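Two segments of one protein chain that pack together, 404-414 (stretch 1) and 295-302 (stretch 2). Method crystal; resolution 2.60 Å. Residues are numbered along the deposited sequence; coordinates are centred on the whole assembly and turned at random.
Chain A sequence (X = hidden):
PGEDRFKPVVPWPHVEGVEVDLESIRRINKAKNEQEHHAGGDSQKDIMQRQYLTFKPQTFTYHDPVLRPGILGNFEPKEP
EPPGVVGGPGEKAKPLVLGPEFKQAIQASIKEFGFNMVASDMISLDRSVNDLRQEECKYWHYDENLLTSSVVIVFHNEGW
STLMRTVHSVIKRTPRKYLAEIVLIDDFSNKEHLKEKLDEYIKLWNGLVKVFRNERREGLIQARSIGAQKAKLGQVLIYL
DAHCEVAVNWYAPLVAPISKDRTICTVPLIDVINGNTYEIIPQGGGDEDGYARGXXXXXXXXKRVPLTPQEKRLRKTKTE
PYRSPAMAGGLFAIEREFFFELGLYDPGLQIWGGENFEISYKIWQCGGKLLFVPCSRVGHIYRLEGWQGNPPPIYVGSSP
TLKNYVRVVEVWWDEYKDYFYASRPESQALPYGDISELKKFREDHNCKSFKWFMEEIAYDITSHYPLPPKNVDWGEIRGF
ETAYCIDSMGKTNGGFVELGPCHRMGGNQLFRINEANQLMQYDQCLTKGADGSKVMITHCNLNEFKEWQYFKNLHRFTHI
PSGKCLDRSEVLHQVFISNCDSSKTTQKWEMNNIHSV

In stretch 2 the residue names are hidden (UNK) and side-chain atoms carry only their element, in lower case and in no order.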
ATOM      1  N   ASN A 404      -6.123  24.516  -5.615  1.00 38.02           N
ATOM      2  CA  ASN A 404      -7.551  24.734  -5.400  1.00 34.42           C
ATOM      3  C   ASN A 404      -7.864  24.982  -3.931  1.00 33.76           C
ATOM      4  O   ASN A 404      -8.672  25.861  -3.604  1.00 27.24           O
ATOM      5  CB  ASN A 404      -8.347  23.548  -5.910  1.00 33.76           C
ATOM      6  CG  ASN A 404      -8.332  23.469  -7.394  1.00 40.96           C
ATOM      7  OD1 ASN A 404      -7.474  24.063  -8.060  1.00 48.88           O
ATOM      8  ND2 ASN A 404      -9.269  22.712  -7.947  1.00 45.84           N
ATOM      9  N   TYR A 405      -7.241  24.214  -3.029  1.00 33.80           N
ATOM     10  CA  TYR A 405      -7.382  24.504  -1.610  1.00 30.78           C
ATOM     11  C   TYR A 405      -7.050  25.961  -1.322  1.00 31.36           C
ATOM     12  O   TYR A 405      -7.747  26.627  -0.552  1.00 33.32           O
ATOM     13  CB  TYR A 405      -6.483  23.576  -0.792  1.00 34.97           C
ATOM     14  CG  TYR A 405      -6.892  22.115  -0.848  1.00 38.52           C
ATOM     15  CD1 TYR A 405      -8.186  21.749  -1.222  1.00 38.79           C
ATOM     16  CD2 TYR A 405      -5.993  21.105  -0.519  1.00 34.54           C
ATOM     17  CE1 TYR A 405      -8.565  20.422  -1.274  1.00 37.57           C
ATOM     18  CE2 TYR A 405      -6.368  19.776  -0.565  1.00 37.47           C
ATOM     19  CZ  TYR A 405      -7.654  19.447  -0.953  1.00 38.43           C
ATOM     20  OH  TYR A 405      -8.043  18.137  -0.996  1.00 46.61           O
ATOM     21  N   VAL A 406      -6.004  26.488  -1.957  1.00 33.59           N
ATOM     22  CA  VAL A 406      -5.579  27.852  -1.661  1.00 27.91           C
ATOM     23  C   VAL A 406      -6.625  28.854  -2.111  1.00 26.78           C
ATOM     24  O   VAL A 406      -6.855  29.867  -1.446  1.00 28.63           O
ATOM     25  CB  VAL A 406      -4.221  28.152  -2.310  1.00 29.26           C
ATOM     26  CG1 VAL A 406      -3.930  29.641  -2.187  1.00 27.84           C
ATOM     27  CG2 VAL A 406      -3.130  27.322  -1.639  1.00 31.29           C
ATOM     28  N   ARG A 407      -7.234  28.625  -3.270  1.00 27.66           N
ATOM     29  CA  ARG A 407      -8.273  29.538  -3.725  1.00 24.33           C
ATOM     30  C   ARG A 407      -9.418  29.570  -2.727  1.00 24.89           C
ATOM     31  O   ARG A 407      -9.862  30.638  -2.296  1.00 24.55           O
ATOM     32  CB  ARG A 407      -8.756  29.136  -5.119  1.00 27.24           C
ATOM     33  CG  ARG A 407      -7.653  29.159  -6.188  1.00 28.28           C
ATOM     34  CD  ARG A 407      -8.185  28.780  -7.543  1.00 25.45           C
ATOM     35  NE  ARG A 407      -9.301  29.630  -7.929  1.00 27.80           N
ATOM     36  CZ  ARG A 407      -9.173  30.837  -8.485  1.00 31.99           C
ATOM     37  NH1 ARG A 407      -7.973  31.356  -8.697  1.00 32.21           N
ATOM     38  NH2 ARG A 407     -10.243  31.552  -8.811  1.00 27.02           N
ATOM     39  N   VAL A 408      -9.871  28.401  -2.297  1.00 30.62           N
ATOM     40  CA  VAL A 408     -10.980  28.364  -1.353  1.00 27.69           C
ATOM     41  C   VAL A 408     -10.619  29.108  -0.083  1.00 28.43           C
ATOM     42  O   VAL A 408     -11.395  29.939   0.408  1.00 29.05           O
ATOM     43  CB  VAL A 408     -11.388  26.915  -1.051  1.00 27.39           C
ATOM     44  CG1 VAL A 408     -12.531  26.903  -0.029  1.00 27.66           C
ATOM     45  CG2 VAL A 408     -11.803  26.225  -2.340  1.00 24.78           C
ATOM     46  N   VAL A 409      -9.439  28.811   0.475  1.00 26.80           N
ATOM     47  CA  VAL A 409      -9.061  29.369   1.772  1.00 23.80           C
ATOM     48  C   VAL A 409      -8.914  30.882   1.679  1.00 29.00           C
ATOM     49  O   VAL A 409      -9.400  31.624   2.544  1.00 26.82           O
ATOM     50  CB  VAL A 409      -7.769  28.709   2.284  1.00 27.17           C
ATOM     51  CG1 VAL A 409      -7.132  29.555   3.403  1.00 23.60           C
ATOM     52  CG2 VAL A 409      -8.047  27.262   2.760  1.00 24.49           C
ATOM     53  N   GLU A 410      -8.245  31.358   0.620  1.00 26.39           N
ATOM     54  CA  GLU A 410      -7.941  32.776   0.498  1.00 24.10           C
ATOM     55  C   GLU A 410      -9.210  33.624   0.378  1.00 34.41           C
ATOM     56  O   GLU A 410      -9.220  34.799   0.789  1.00 35.12           O
ATOM     57  CB  GLU A 410      -7.022  33.008  -0.705  1.00 27.42           C
ATOM     58  CG  GLU A 410      -5.497  32.865  -0.443  1.00 35.36           C
ATOM     59  CD  GLU A 410      -4.998  33.693   0.730  1.00 36.89           C
ATOM     60  OE1 GLU A 410      -4.032  33.251   1.407  1.00 35.27           O
ATOM     61  OE2 GLU A 410      -5.582  34.772   0.980  1.00 35.84           O
ATOM     62  N   VAL A 411     -10.295  33.071  -0.169  1.00 34.19           N
ATOM     63  CA  VAL A 411     -11.492  33.895  -0.315  1.00 33.23           C
ATOM     64  C   VAL A 411     -12.429  33.754   0.890  1.00 26.43           C
ATOM     65  O   VAL A 411     -13.151  34.697   1.213  1.00 26.83           O
ATOM     66  CB  VAL A 411     -12.213  33.603  -1.656  1.00 27.39           C
ATOM     67  CG1 VAL A 411     -12.166  32.162  -1.971  1.00 37.25           C
ATOM     68  CG2 VAL A 411     -13.677  34.047  -1.598  1.00 34.07           C
ATOM     69  N   TRP A 412     -12.393  32.627   1.607  1.00 24.54           N
ATOM     70  CA  TRP A 412     -13.428  32.328   2.597  1.00 25.09           C
ATOM     71  C   TRP A 412     -12.946  32.223   4.036  1.00 27.54           C
ATOM     72  O   TRP A 412     -13.726  32.523   4.939  1.00 29.77           O
ATOM     73  CB  TRP A 412     -14.166  31.025   2.231  1.00 24.50           C
ATOM     74  CG  TRP A 412     -14.971  31.162   0.986  1.00 26.98           C
ATOM     75  CD1 TRP A 412     -14.729  30.577  -0.237  1.00 30.32           C
ATOM     76  CD2 TRP A 412     -16.125  31.992   0.807  1.00 30.16           C
ATOM     77  NE1 TRP A 412     -15.684  30.995  -1.162  1.00 32.58           N
ATOM     78  CE2 TRP A 412     -16.545  31.859  -0.540  1.00 27.20           C
ATOM     79  CE3 TRP A 412     -16.834  32.855   1.649  1.00 31.67           C
ATOM     80  CZ2 TRP A 412     -17.638  32.550  -1.047  1.00 32.89           C
ATOM     81  CZ3 TRP A 412     -17.930  33.540   1.135  1.00 28.48           C
ATOM     82  CH2 TRP A 412     -18.319  33.383  -0.193  1.00 29.03           C
ATOM     83  N   TRP A 413     -11.702  31.812   4.291  1.00 26.56           N
ATOM     84  CA  TRP A 413     -11.295  31.479   5.655  1.00 27.67           C
ATOM     85  C   TRP A 413     -10.799  32.666   6.471  1.00 29.62           C
ATOM     86  O   TRP A 413     -10.502  32.487   7.658  1.00 26.25           O
ATOM     87  CB  TRP A 413     -10.191  30.422   5.664  1.00 28.65           C
ATOM     88  CG  TRP A 413     -10.640  29.017   5.475  1.00 29.85           C
ATOM     89  CD1 TRP A 413     -11.763  28.585   4.811  1.00 29.50           C
ATOM     90  CD2 TRP A 413      -9.972  27.834   5.948  1.00 31.69           C
ATOM     91  NE1 TRP A 413     -11.832  27.206   4.840  1.00 29.65           N
ATOM     92  CE2 TRP A 413     -10.744  26.719   5.523  1.00 33.54           C
ATOM     93  CE3 TRP A 413      -8.800  27.609   6.684  1.00 27.81           C
ATOM     94  CZ2 TRP A 413     -10.384  25.402   5.820  1.00 25.25           C
ATOM     95  CZ3 TRP A 413      -8.442  26.303   6.974  1.00 29.74           C
ATOM     96  CH2 TRP A 413      -9.231  25.212   6.540  1.00 29.43           C
ATOM     97  N   ASP A 414     -10.678  33.849   5.880  1.00 28.82           N
ATOM     98  CA  ASP A 414     -10.173  35.005   6.607  1.00 29.27           C
ATOM     99  C   ASP A 414      -8.951  34.674   7.453  1.00 33.83           C
ATOM    100  O   ASP A 414      -7.966  34.118   6.953  1.00 29.87           O
ATOM    101  CB  ASP A 414     -11.241  35.599   7.517  1.00 27.84           C
ATOM    102  CG  ASP A 414     -12.536  35.864   6.795  1.00 35.28           C
ATOM    103  OD1 ASP A 414     -12.491  36.081   5.568  1.00 35.56           O
ATOM    104  OD2 ASP A 414     -13.602  35.831   7.456  1.00 36.44           O
ATOM    105  N   UNK A 295     -17.178  17.851   7.982  1.00 30.02           N
ATOM    106  CA  UNK A 295     -16.184  18.689   8.631  1.00 27.87           C
ATOM    107  C   UNK A 295     -14.883  18.590   7.833  1.00 30.39           C
ATOM    108  O   UNK A 295     -14.863  18.093   6.702  1.00 27.47           O
ATOM    109  c   UNK A 295     -16.023  18.275  10.102  1.00 27.70           C
ATOM    110  N   UNK A 296     -13.790  19.052   8.439  1.00 30.50           N
ATOM    111  CA  UNK A 296     -12.485  19.083   7.802  1.00 26.64           C
ATOM    112  C   UNK A 296     -11.451  19.315   8.890  1.00 27.55           C
ATOM    113  O   UNK A 296     -11.774  19.816   9.964  1.00 31.84           O
ATOM    114  c   UNK A 296     -16.079  23.920   7.957  1.00 31.80           C
ATOM    115  c   UNK A 296     -13.783  23.389   8.111  1.00 29.41           C
ATOM    116  c   UNK A 296     -16.313  22.696   7.284  1.00 27.48           C
ATOM    117  c   UNK A 296     -14.827  24.278   8.382  1.00 25.97           C
ATOM    118  c   UNK A 296     -11.812  22.351   7.945  1.00 30.44           C
ATOM    119  c   UNK A 296     -13.984  22.157   7.440  1.00 30.15           C
ATOM    120  c   UNK A 296     -15.274  21.815   7.022  1.00 29.24           C
ATOM    121  c   UNK A 296     -12.706  21.516   7.344  1.00 31.30           C
ATOM    122  n   UNK A 296     -12.447  23.477   8.406  1.00 27.93           N
ATOM    123  c   UNK A 296     -12.415  20.190   6.747  1.00 26.78           C
ATOM    124  N   UNK A 297     -10.208  18.929   8.609  1.00 31.27           N
ATOM    125  CA  UNK A 297      -9.065  19.342   9.414  1.00 29.83           C
ATOM    126  C   UNK A 297      -8.442  20.568   8.737  1.00 28.24           C
ATOM    127  O   UNK A 297      -8.901  21.008   7.682  1.00 26.01           O
ATOM    128  o   UNK A 297      -7.212  18.635   7.408  1.00 29.64           O
ATOM    129  o   UNK A 297      -6.772  16.661   8.269  1.00 36.51           O
ATOM    130  c   UNK A 297      -8.086  18.170   9.610  1.00 26.32           C
ATOM    131  c   UNK A 297      -7.308  17.801   8.337  1.00 30.11           C
ATOM    132  N   UNK A 298      -7.379  21.119   9.312  1.00 29.53           N
ATOM    133  CA  UNK A 298      -6.868  22.404   8.847  1.00 29.90           C
ATOM    134  C   UNK A 298      -5.912  22.296   7.660  1.00 29.47           C
ATOM    135  O   UNK A 298      -5.400  23.324   7.190  1.00 29.83           O
ATOM    136  c   UNK A 298     -10.128  25.668  10.214  1.00 24.06           C
ATOM    137  c   UNK A 298      -6.251  23.136  10.037  1.00 25.01           C
ATOM    138  c   UNK A 298      -8.495  24.072  10.937  1.00 26.64           C
ATOM    139  c   UNK A 298      -7.491  22.510  12.186  1.00 31.90           C
ATOM    140  c   UNK A 298      -7.331  23.248  11.042  1.00 28.98           C
ATOM    141  n   UNK A 298      -8.664  22.862  12.819  1.00 25.96           N
ATOM    142  c   UNK A 298      -8.935  25.011   9.990  1.00 28.03           C
ATOM    143  c   UNK A 298      -9.296  23.816  12.068  1.00 21.68           C
ATOM    144  c   UNK A 298     -10.900  25.382  11.342  1.00 28.66           C
ATOM    145  c   UNK A 298     -10.494  24.461  12.282  1.00 28.45           C
ATOM    146  N   UNK A 299      -5.682  21.088   7.155  1.00 25.93           N
ATOM    147  CA  UNK A 299      -5.159  20.899   5.807  1.00 35.84           C
ATOM    148  C   UNK A 299      -6.276  20.825   4.780  1.00 32.24           C
ATOM    149  O   UNK A 299      -6.001  20.732   3.574  1.00 36.11           O
ATOM    150  o   UNK A 299      -4.810  18.657   6.609  1.00 39.40           O
ATOM    151  c   UNK A 299      -4.302  19.636   5.732  1.00 30.63           C
ATOM    152  N   UNK A 300      -7.521  20.885   5.252  1.00 31.03           N
ATOM    153  CA  UNK A 300      -8.721  20.862   4.426  1.00 32.44           C
ATOM    154  C   UNK A 300      -8.999  19.471   3.859  1.00 29.81           C
ATOM    155  O   UNK A 300      -9.554  19.338   2.771  1.00 32.40           O
ATOM    156  s   UNK A 300     -10.188  23.415   1.442  1.00 36.18           S
ATOM    157  c   UNK A 300      -8.667  21.896   3.302  1.00 28.86           C
ATOM    158  c   UNK A 300     -10.056  22.196   2.765  1.00 38.37           C
ATOM    159  c   UNK A 300     -10.666  24.884   2.317  1.00 26.08           C
ATOM    160  N   UNK A 301      -8.620  18.429   4.588  1.00 26.43           N
ATOM    161  CA  UNK A 301      -9.069  17.087   4.270  1.00 28.46           C
ATOM    162  C   UNK A 301     -10.457  16.854   4.856  1.00 32.70           C
ATOM    163  O   UNK A 301     -10.732  17.199   6.012  1.00 27.94           O
ATOM    164  c   UNK A 301      -8.093  16.046   4.807  1.00 32.17           C
ATOM    165  c   UNK A 301      -6.739  16.259   2.669  1.00 28.47           C
ATOM    166  c   UNK A 301      -5.841  15.054   4.726  1.00 35.49           C
ATOM    167  c   UNK A 301      -6.696  16.190   4.211  1.00 40.91           C
ATOM    168  N   UNK A 302     -11.326  16.273   4.040  1.00 29.14           N
ATOM    169  CA  UNK A 302     -12.672  15.929   4.452  1.00 27.77           C
ATOM    170  C   UNK A 302     -12.670  15.017   5.677  1.00 27.46           C
ATOM    171  O   UNK A 302     -11.903  14.058   5.739  1.00 31.14           O
ATOM    172  c   UNK A 302     -14.591  14.546   3.633  1.00 28.70           C
ATOM    173  c   UNK A 302     -14.745  13.200   3.813  1.00 25.91           C
ATOM    174  c   UNK A 302     -17.677  16.673   4.139  1.00 31.49           C
ATOM    175  c   UNK A 302     -18.528  15.616   4.454  1.00 29.70           C
ATOM    176  c   UNK A 302     -15.866  15.139   3.875  1.00 26.53           C
ATOM    177  c   UNK A 302     -16.751  14.102   4.196  1.00 28.61           C
ATOM    178  c   UNK A 302     -18.084  14.330   4.487  1.00 28.50           C
ATOM    179  c   UNK A 302     -16.349  16.451   3.846  1.00 29.74           C
ATOM    180  n   UNK A 302     -16.045  12.928   4.147  1.00 28.75           N
ATOM    181  c   UNK A 302     -13.362  15.248   3.274  1.00 29.43           C
TER

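Position 295 carries a single side-chain carbon beyond CA and nothing further. That carbon lies 10.0 Å from the nearest atom of stretch 1, so the identification rests on the atom count alone: one carbon is Ala295, in the last part of a strand that enters from earlier in the chain.

At position 296 one carbon leads into fused five- and six-membered rings holding eight carbons and one nitrogen. The ring nitrogen of 296 lies 3.8 Å from Trp413 CZ2. The five-membered ring here and the six-membered ring of Trp413 have centroids 5.4 Å apart and planes inclined at 36°, an oblique arrangement. The bicycle is an indole, and the residue is Trp296.

Position 297 has two side-chain carbons, the second bearing two oxygens. A carboxylate on so short a stem identifies Asp297. Its CA-to-CB bond points away from the helix, and its carboxylate works within its own stretch: OD1 of Asp297 accepts a hydrogen bond from the backbone N of residue 299 at 2.9 Å and another from the backbone N of residue 301 at 3.2 Å. The backbone O of Asp297 also receives the N of residue 300 at 2.8 Å, closing a type I turn that spans 297 to 300.

Position 298 again shows one carbon followed by a fused bicycle of eight carbons and one nitrogen. The bond from CA to CB runs sideways, yet the end of the side chain comes nearer, bringing a six-membered-ring carbon of 298 to 3.3 Å from CZ3 of Trp413. The six-membered rings stand at 78° with centroids 5.2 Å apart, so the edge of this ring addresses the face of Trp413 in an offset edge-to-face pair. The residue is Trp298, and the close carbon is its CE3.

Position 299 holds one carbon and one oxygen. CB points away from stretch 1, and the backbone O of 299 lies 4.1 Å from Tyr405 CD2. The hydroxymethyl group is that of Ser299; OG of Ser299 donates to OD1 of Asp297 at 2.5 Å, adding a side-chain tie to the turn.

Position 300 presents an unbranched chain of two carbons, a sulfur and a final carbon. The sulfur of 300 is 3.7 Å from Tyr405 CD1, while its terminal carbon lies 3.6 Å from each of Val408 CG1, Val409 CG2 and Trp413 CZ2. The CA-to-CB bond points toward stretch 1; chi1 and chi2 are both t, and chi3 (-99°) lies between wells. Such a thioether can only be Met300.

Position 301 has four carbons forked at the second, and a terminal carbon of 301 is 4.3 Å from Tyr405 OH, giving Leu301. Position 302 returns to one carbon plus an indole, whose ring leads away without touching stretch 1: Trp302.

The contact works by apolar packing, for no hydrogen bond crosses it. Met300, with positive phi (74°) at the end of the turn, inserts its thioether among Tyr405, Val408, Val409 and Trp413, and contributes the largest covered area, 125 Å². Trp413 follows with 103 Å², its indole meeting Trp296, Trp298 and Met300. The hydrogen bonds of Asp297 brace the loop that presents these side chains.

Stretch 2 295-302: AWDWSMLW
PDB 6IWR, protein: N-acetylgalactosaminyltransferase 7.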